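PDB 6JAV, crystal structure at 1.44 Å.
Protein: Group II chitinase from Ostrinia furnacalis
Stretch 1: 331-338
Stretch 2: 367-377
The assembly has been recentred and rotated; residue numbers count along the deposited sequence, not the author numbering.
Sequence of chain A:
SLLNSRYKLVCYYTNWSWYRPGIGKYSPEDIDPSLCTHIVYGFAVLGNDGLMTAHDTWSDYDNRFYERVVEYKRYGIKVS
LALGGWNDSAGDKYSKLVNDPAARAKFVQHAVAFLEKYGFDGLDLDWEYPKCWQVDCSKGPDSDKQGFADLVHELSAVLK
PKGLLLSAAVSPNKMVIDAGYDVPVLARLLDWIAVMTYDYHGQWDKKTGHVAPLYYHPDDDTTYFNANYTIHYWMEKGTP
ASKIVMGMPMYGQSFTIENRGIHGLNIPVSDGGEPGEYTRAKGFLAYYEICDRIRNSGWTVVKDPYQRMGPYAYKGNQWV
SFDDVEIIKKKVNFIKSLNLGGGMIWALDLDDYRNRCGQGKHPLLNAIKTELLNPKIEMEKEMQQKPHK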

ATOM      1  N   LYS A 331      14.514   6.884  -1.488  1.00 13.06           N
ATOM      2  CA  LYS A 331      13.801   5.999  -0.580  1.00 11.12           C
ATOM      3  C   LYS A 331      14.382   4.587  -0.580  1.00 12.44           C
ATOM      4  O   LYS A 331      14.478   3.956   0.484  1.00 12.01           O
ATOM      5  N   VAL A 332      14.761   4.060  -1.747  1.00 10.03           N
ATOM      6  CA  VAL A 332      15.349   2.717  -1.786  1.00 10.49           C
ATOM      7  C   VAL A 332      16.738   2.701  -1.147  1.00 11.44           C
ATOM      8  O   VAL A 332      17.112   1.728  -0.486  1.00 12.18           O
ATOM      9  N   ASN A 333      17.531   3.763  -1.329  1.00 11.09           N
ATOM     10  CA  ASN A 333      18.796   3.830  -0.595  1.00 13.86           C
ATOM     11  C   ASN A 333      18.556   3.851   0.911  1.00 13.74           C
ATOM     12  O   ASN A 333      19.328   3.252   1.673  1.00 13.56           O
ATOM     13  N   PHE A 334      17.466   4.488   1.350  1.00 12.43           N
ATOM     14  CA  PHE A 334      17.081   4.470   2.766  1.00 11.17           C
ATOM     15  C   PHE A 334      16.752   3.048   3.225  1.00 13.61           C
ATOM     16  O   PHE A 334      17.221   2.598   4.279  1.00 13.20           O
ATOM     17  N   ILE A 335      15.979   2.313   2.416  1.00 11.39           N
ATOM     18  CA  ILE A 335      15.669   0.911   2.704  1.00 11.72           C
ATOM     19  C   ILE A 335      16.952   0.112   2.912  1.00 12.55           C
ATOM     20  O   ILE A 335      17.107  -0.616   3.910  1.00 12.90           O
ATOM     21  N   LYS A 336      17.896   0.252   1.978  1.00 11.78           N
ATOM     22  CA  LYS A 336      19.145  -0.489   2.044  1.00 12.66           C
ATOM     23  C   LYS A 336      19.973  -0.062   3.251  1.00 11.76           C
ATOM     24  O   LYS A 336      20.546  -0.913   3.951  1.00 14.73           O
ATOM     25  N   SER A 337      20.017   1.243   3.529  1.00 13.59           N
ATOM     26  CA  SER A 337      20.817   1.759   4.644  1.00 13.76           C
ATOM     27  C   SER A 337      20.382   1.176   5.985  1.00 14.83           C
ATOM     28  O   SER A 337      21.223   0.980   6.879  1.00 15.41           O
ATOM     29  N   LEU A 338      19.082   0.935   6.166  1.00 10.66           N
ATOM     30  CA  LEU A 338      18.532   0.376   7.400  1.00 11.81           C
ATOM     31  C   LEU A 338      18.431  -1.142   7.363  1.00 10.72           C
ATOM     32  O   LEU A 338      17.924  -1.737   8.326  1.00 11.98           O
ATOM     33  N   ALA A 367      12.725   1.788 -11.361  1.00 11.62           N
ATOM     34  CA  ALA A 367      13.676   2.541 -10.534  1.00 14.48           C
ATOM     35  C   ALA A 367      13.900   1.838  -9.198  1.00 13.24           C
ATOM     36  O   ALA A 367      15.038   1.755  -8.712  1.00 14.08           O
ATOM     37  N   ILE A 368      12.831   1.312  -8.597  1.00 12.11           N
ATOM     38  CA  ILE A 368      12.972   0.566  -7.347  1.00 13.16           C
ATOM     39  C   ILE A 368      13.844  -0.662  -7.550  1.00 13.56           C
ATOM     40  O   ILE A 368      14.771  -0.921  -6.768  1.00 13.27           O
ATOM     41  N   LYS A 369      13.534  -1.470  -8.577  1.00 11.76           N
ATOM     42  CA  LYS A 369      14.298  -2.685  -8.833  1.00 12.14           C
ATOM     43  C   LYS A 369      15.775  -2.372  -9.027  1.00 13.80           C
ATOM     44  O   LYS A 369      16.648  -3.022  -8.430  1.00 15.19           O
ATOM     45  N   THR A 370      16.073  -1.382  -9.868  1.00 13.93           N
ATOM     46  CA  THR A 370      17.465  -1.076 -10.169  1.00 14.17           C
ATOM     47  C   THR A 370      18.207  -0.634  -8.916  1.00 15.30           C
ATOM     48  O   THR A 370      19.350  -1.055  -8.679  1.00 16.46           O
ATOM     49  N   GLU A 371      17.566   0.187  -8.081  1.00 12.79           N
ATOM     50  CA  GLU A 371      18.242   0.630  -6.870  1.00 13.74           C
ATOM     51  C   GLU A 371      18.402  -0.506  -5.859  1.00 16.14           C
ATOM     52  O   GLU A 371      19.445  -0.609  -5.201  1.00 17.52           O
ATOM     53  N   LEU A 372      17.402  -1.387  -5.727  1.00 13.65           N
ATOM     54  CA  LEU A 372      17.551  -2.523  -4.817  1.00 13.30           C
ATOM     55  C   LEU A 372      18.696  -3.428  -5.235  1.00 16.56           C
ATOM     56  O   LEU A 372      19.363  -4.020  -4.370  1.00 20.59           O
ATOM     57  N   LEU A 373      18.919  -3.581  -6.541  1.00 15.37           N
ATOM     58  CA  LEU A 373      19.964  -4.455  -7.064  1.00 15.53           C
ATOM     59  C   LEU A 373      21.324  -3.780  -7.120  1.00 19.40           C
ATOM     60  O   LEU A 373      22.328  -4.466  -7.337  1.00 22.07           O
ATOM     61  N   ASN A 374      21.384  -2.481  -6.896  1.00 18.22           N
ATOM     62  CA  ASN A 374      22.649  -1.761  -6.883  1.00 21.53           C
ATOM     63  C   ASN A 374      23.336  -1.983  -5.534  1.00 24.33           C
ATOM     64  O   ASN A 374      22.743  -1.678  -4.490  1.00 21.54           O
ATOM     65  N   PRO A 375      24.559  -2.524  -5.505  1.00 26.51           N
ATOM     66  CA  PRO A 375      25.212  -2.809  -4.211  1.00 32.35           C
ATOM     67  C   PRO A 375      25.598  -1.569  -3.425  1.00 32.33           C
ATOM     68  O   PRO A 375      25.721  -1.636  -2.193  1.00 31.83           O
ATOM     69  N   LYS A 376      25.823  -0.448  -4.098  1.00 31.12           N
ATOM     70  CA  LYS A 376      26.263   0.760  -3.414  1.00 38.13           C
ATOM     71  C   LYS A 376      25.108   1.392  -2.643  1.00 47.87           C
ATOM     72  O   LYS A 376      23.952   1.350  -3.076  1.00 31.07           O
ATOM     73  N   ILE A 377      25.434   1.984  -1.488  1.00 31.44           N
ATOM     74  CA  ILE A 377      24.439   2.665  -0.655  1.00 32.82           C
ATOM     75  C   ILE A 377      24.730   4.162  -0.503  1.00 47.15           C
ATOM     76  O   ILE A 377      25.684   4.555   0.170  1.00 45.80           O
TER

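Two helices of the chitinase chain, 331-337 and 367-373, lie side by side. Their axes come within 9.2 Å and run in broadly the same direction, 35° apart. The loop after the second helix completes the contact. Together the two stretches bury 499 Å².

Lys331 takes no part. Its CA-to-CB bond points sideways and its extended side chain (m, t, t, t) leads away. Its NZ is hydrogen-bonded elsewhere in the structure.

Val332 points toward the second helix, with chi1 in the t well. Its CA is 6.2 Å from the CA of Glu371, so the backbones are close here. Val332 CG1 lies 3.6 Å from Glu371 CB and 3.6 Å from Leu372 CD2. Val332 CG2 meets Ile368 CG2 at 3.9 Å. The two methyls thus reach neighbours on successive turns of the second helix. Ile368 is m, t and Leu372 is m, t. The CA-to-CB bond of Leu372 points sideways, but the end of its side chain comes nearer to stretch 1.

Asn333 starts sideways, with chi1 m, and its end turns in beside the carboxylate of Glu371. The amide is probably turned over in the model, so its individual atoms are not assigned a partner here. The backbone is close to the tail of stretch 2, with 5.8 Å from Asn333 CA to Ile377 CA.

Phe334 points away, with chi1 t, and makes no contact with stretch 2.

Ile335 (m, t) is sideways and adds a looser apolar contact. Its CG2 is 4.4 Å from Leu372 CD2, the same methyl that Val332 touches.

Lys336 is the polar centre of the interface. It points toward stretch 2 and has the largest covered area of any residue here, 100 Å². Its chi angles are m, t, m, t, which carry the ammonium group into a cluster of oxygens from Glu371, Asn374 and Lys376. Lys336 NZ forms a salt bridge with Glu371 OE2 at 2.9 Å, which is also a hydrogen bond. Lys336 NZ also donates to Glu371 O at 2.9 Å, Asn374 O at 3.0 Å and Lys376 O at 2.7 Å. With three hydrogens for four acceptors, at least one hydrogen must be shared. One buried charge is therefore met by a carboxylate and by the carbonyls of Glu371, Asn374 and Lys376. Glu371 points toward stretch 1, and its t, p rotamer brings the carboxylate round to the lysine. The aliphatic part of Lys336 also packs, with CB 4.0 Å from Ile377 CG1.

Ser337 is exposed and only lightly covered by stretch 2. Its chi1 is p, and Ser337 OG donates to Phe334 O at 2.7 Å within its own helix. Across the contact, Ser337 CB touches Ile377 CG2 at 4.0 Å. Ile377 (m, t) starts sideways, but its end comes nearer and packs against Lys336 and Ser337.

Leu338 (m, t) lies beyond the helix and is out of reach.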

ATOM      1  CB  LYS A 331      12.307   5.982  -0.917  1.00 11.32           C
ATOM      2  CG  LYS A 331      11.597   7.251  -0.540  1.00 10.69           C
ATOM      3  CD  LYS A 331      10.115   7.178  -0.860  1.00 10.90           C
ATOM      4  CE  LYS A 331       9.389   8.404  -0.328  1.00 11.26           C
ATOM      5  NZ  LYS A 331       7.912   8.304  -0.490  1.00 10.19           N
ATOM      6  CB  VAL A 332      15.311   2.122  -3.208  1.00 11.08           C
ATOM      7  CG1 VAL A 332      15.962   0.759  -3.234  1.00 13.67           C
ATOM      8  CG2 VAL A 332      13.852   2.016  -3.701  1.00 13.67           C
ATOM      9  CB  ASN A 333      19.595   5.047  -1.047  1.00 13.82           C
ATOM     10  CG  ASN A 333      20.381   4.765  -2.316  1.00 24.63           C
ATOM     11  OD1 ASN A 333      20.159   5.396  -3.352  1.00 27.58           O
ATOM     12  ND2 ASN A 333      21.295   3.807  -2.245  1.00 26.45           N
ATOM     13  CB  PHE A 334      15.900   5.425   2.948  1.00 11.68           C
ATOM     14  CG  PHE A 334      15.248   5.390   4.296  1.00 10.87           C
ATOM     15  CD1 PHE A 334      15.742   6.182   5.332  1.00 14.07           C
ATOM     16  CD2 PHE A 334      14.101   4.634   4.525  1.00 13.85           C
ATOM     17  CE1 PHE A 334      15.116   6.199   6.581  1.00 17.24           C
ATOM     18  CE2 PHE A 334      13.484   4.637   5.789  1.00 15.00           C
ATOM     19  CZ  PHE A 334      14.000   5.430   6.814  1.00 15.66           C
ATOM     20  CB  ILE A 335      14.814   0.330   1.562  1.00 10.68           C
ATOM     21  CG1 ILE A 335      13.402   0.935   1.614  1.00 12.29           C
ATOM     22  CG2 ILE A 335      14.781  -1.236   1.593  1.00 12.50           C
ATOM     23  CD1 ILE A 335      12.572   0.577   0.337  1.00 13.28           C
ATOM     24  CB  LYS A 336      19.931  -0.263   0.755  1.00 13.33           C
ATOM     25  CG  LYS A 336      19.262  -0.866  -0.494  1.00 13.39           C
ATOM     26  CD  LYS A 336      20.209  -0.824  -1.712  1.00 19.22           C
ATOM     27  CE  LYS A 336      20.481   0.597  -2.136  1.00 24.17           C
ATOM     28  NZ  LYS A 336      21.303   0.747  -3.390  1.00 19.95           N
ATOM     29  CB  SER A 337      20.755   3.283   4.675  1.00 15.86           C
ATOM     30  OG  SER A 337      19.508   3.777   5.181  1.00 23.28           O
ATOM     31  CB  LEU A 338      17.147   0.970   7.678  1.00 12.65           C
ATOM     32  CG  LEU A 338      17.079   2.454   8.070  1.00 13.76           C
ATOM     33  CD1 LEU A 338      15.642   2.843   8.374  1.00 16.19           C
ATOM     34  CD2 LEU A 338      17.961   2.770   9.271  1.00 22.96           C
ATOM     35  CB  ALA A 367      13.178   3.973 -10.315  1.00 14.48           C
ATOM     36  CB  ILE A 368      11.591   0.179  -6.784  1.00 11.09           C
ATOM     37  CG1 ILE A 368      10.763   1.409  -6.420  1.00 12.12           C
ATOM     38  CG2 ILE A 368      11.766  -0.754  -5.553  1.00 11.76           C
ATOM     39  CD1 ILE A 368       9.300   1.108  -6.105  1.00 11.60           C
ATOM     40  CB  LYS A 369      13.724  -3.404 -10.062  1.00 13.05           C
ATOM     41  CG  LYS A 369      14.629  -4.508 -10.557  1.00 13.40           C
ATOM     42  CD  LYS A 369      13.977  -5.199 -11.738  1.00 17.80           C
ATOM     43  CE  LYS A 369      14.865  -6.302 -12.301  1.00 23.57           C
ATOM     44  NZ  LYS A 369      14.232  -6.907 -13.513  1.00 34.10           N
ATOM     45  CB  THR A 370      17.524   0.003 -11.237  1.00 16.36           C
ATOM     46  OG1 THR A 370      16.987  -0.540 -12.446  1.00 18.60           O
ATOM     47  CG2 THR A 370      18.978   0.448 -11.473  1.00 19.98           C
ATOM     48  CB  GLU A 371      17.540   1.855  -6.292  1.00 15.16           C
ATOM     49  CG  GLU A 371      18.388   2.618  -5.247  1.00 20.28           C
ATOM     50  CD  GLU A 371      19.725   3.150  -5.799  1.00 26.88           C
ATOM     51  OE1 GLU A 371      19.736   3.787  -6.874  1.00 29.16           O
ATOM     52  OE2 GLU A 371      20.768   2.945  -5.143  1.00 34.30           O
ATOM     53  CB  LEU A 372      16.266  -3.352  -4.783  1.00 14.01           C
ATOM     54  CG  LEU A 372      15.126  -2.763  -3.952  1.00 13.81           C
ATOM     55  CD1 LEU A 372      13.902  -3.662  -4.120  1.00 14.92           C
ATOM     56  CD2 LEU A 372      15.520  -2.688  -2.461  1.00 11.86           C
ATOM     57  CB  LEU A 373      19.584  -5.000  -8.443  1.00 17.28           C
ATOM     58  CG  LEU A 373      18.363  -5.926  -8.429  1.00 19.82           C
ATOM     59  CD1 LEU A 373      17.966  -6.319  -9.841  1.00 21.22           C
ATOM     60  CD2 LEU A 373      18.627  -7.167  -7.585  1.00 19.47           C
ATOM     61  CB  ASN A 374      22.327  -0.291  -7.118  1.00 18.20           C
ATOM     62  CG  ASN A 374      23.521   0.601  -6.996  1.00 36.72           C
ATOM     63  OD1 ASN A 374      24.623   0.137  -6.794  1.00 32.72           O
ATOM     64  ND2 ASN A 374      23.302   1.904  -7.112  1.00 41.03           N
ATOM     65  CB  PRO A 375      26.461  -3.610  -4.614  1.00 35.96           C
ATOM     66  CG  PRO A 375      26.260  -4.000  -6.033  1.00 35.53           C
ATOM     67  CD  PRO A 375      25.384  -2.957  -6.644  1.00 32.54           C
ATOM     68  CB  LYS A 376      26.823   1.770  -4.420  1.00 42.13           C
ATOM     69  CG  LYS A 376      28.016   1.306  -5.282  1.00 47.95           C
ATOM     70  CD  LYS A 376      27.784   1.654  -6.763  1.00 60.99           C
ATOM     71  CE  LYS A 376      27.233   0.492  -7.565  1.00 55.02           C
ATOM     72  NZ  LYS A 376      26.646   0.916  -8.875  1.00 50.50           N
ATOM     73  CB  ILE A 377      24.266   1.972   0.716  1.00 37.32           C
ATOM     74  CG1 ILE A 377      23.875   0.503   0.521  1.00 33.55           C
ATOM     75  CG2 ILE A 377      23.229   2.713   1.564  1.00 39.29           C
ATOM     76  CD1 ILE A 377      23.861  -0.304   1.803  1.00 36.68           C
TER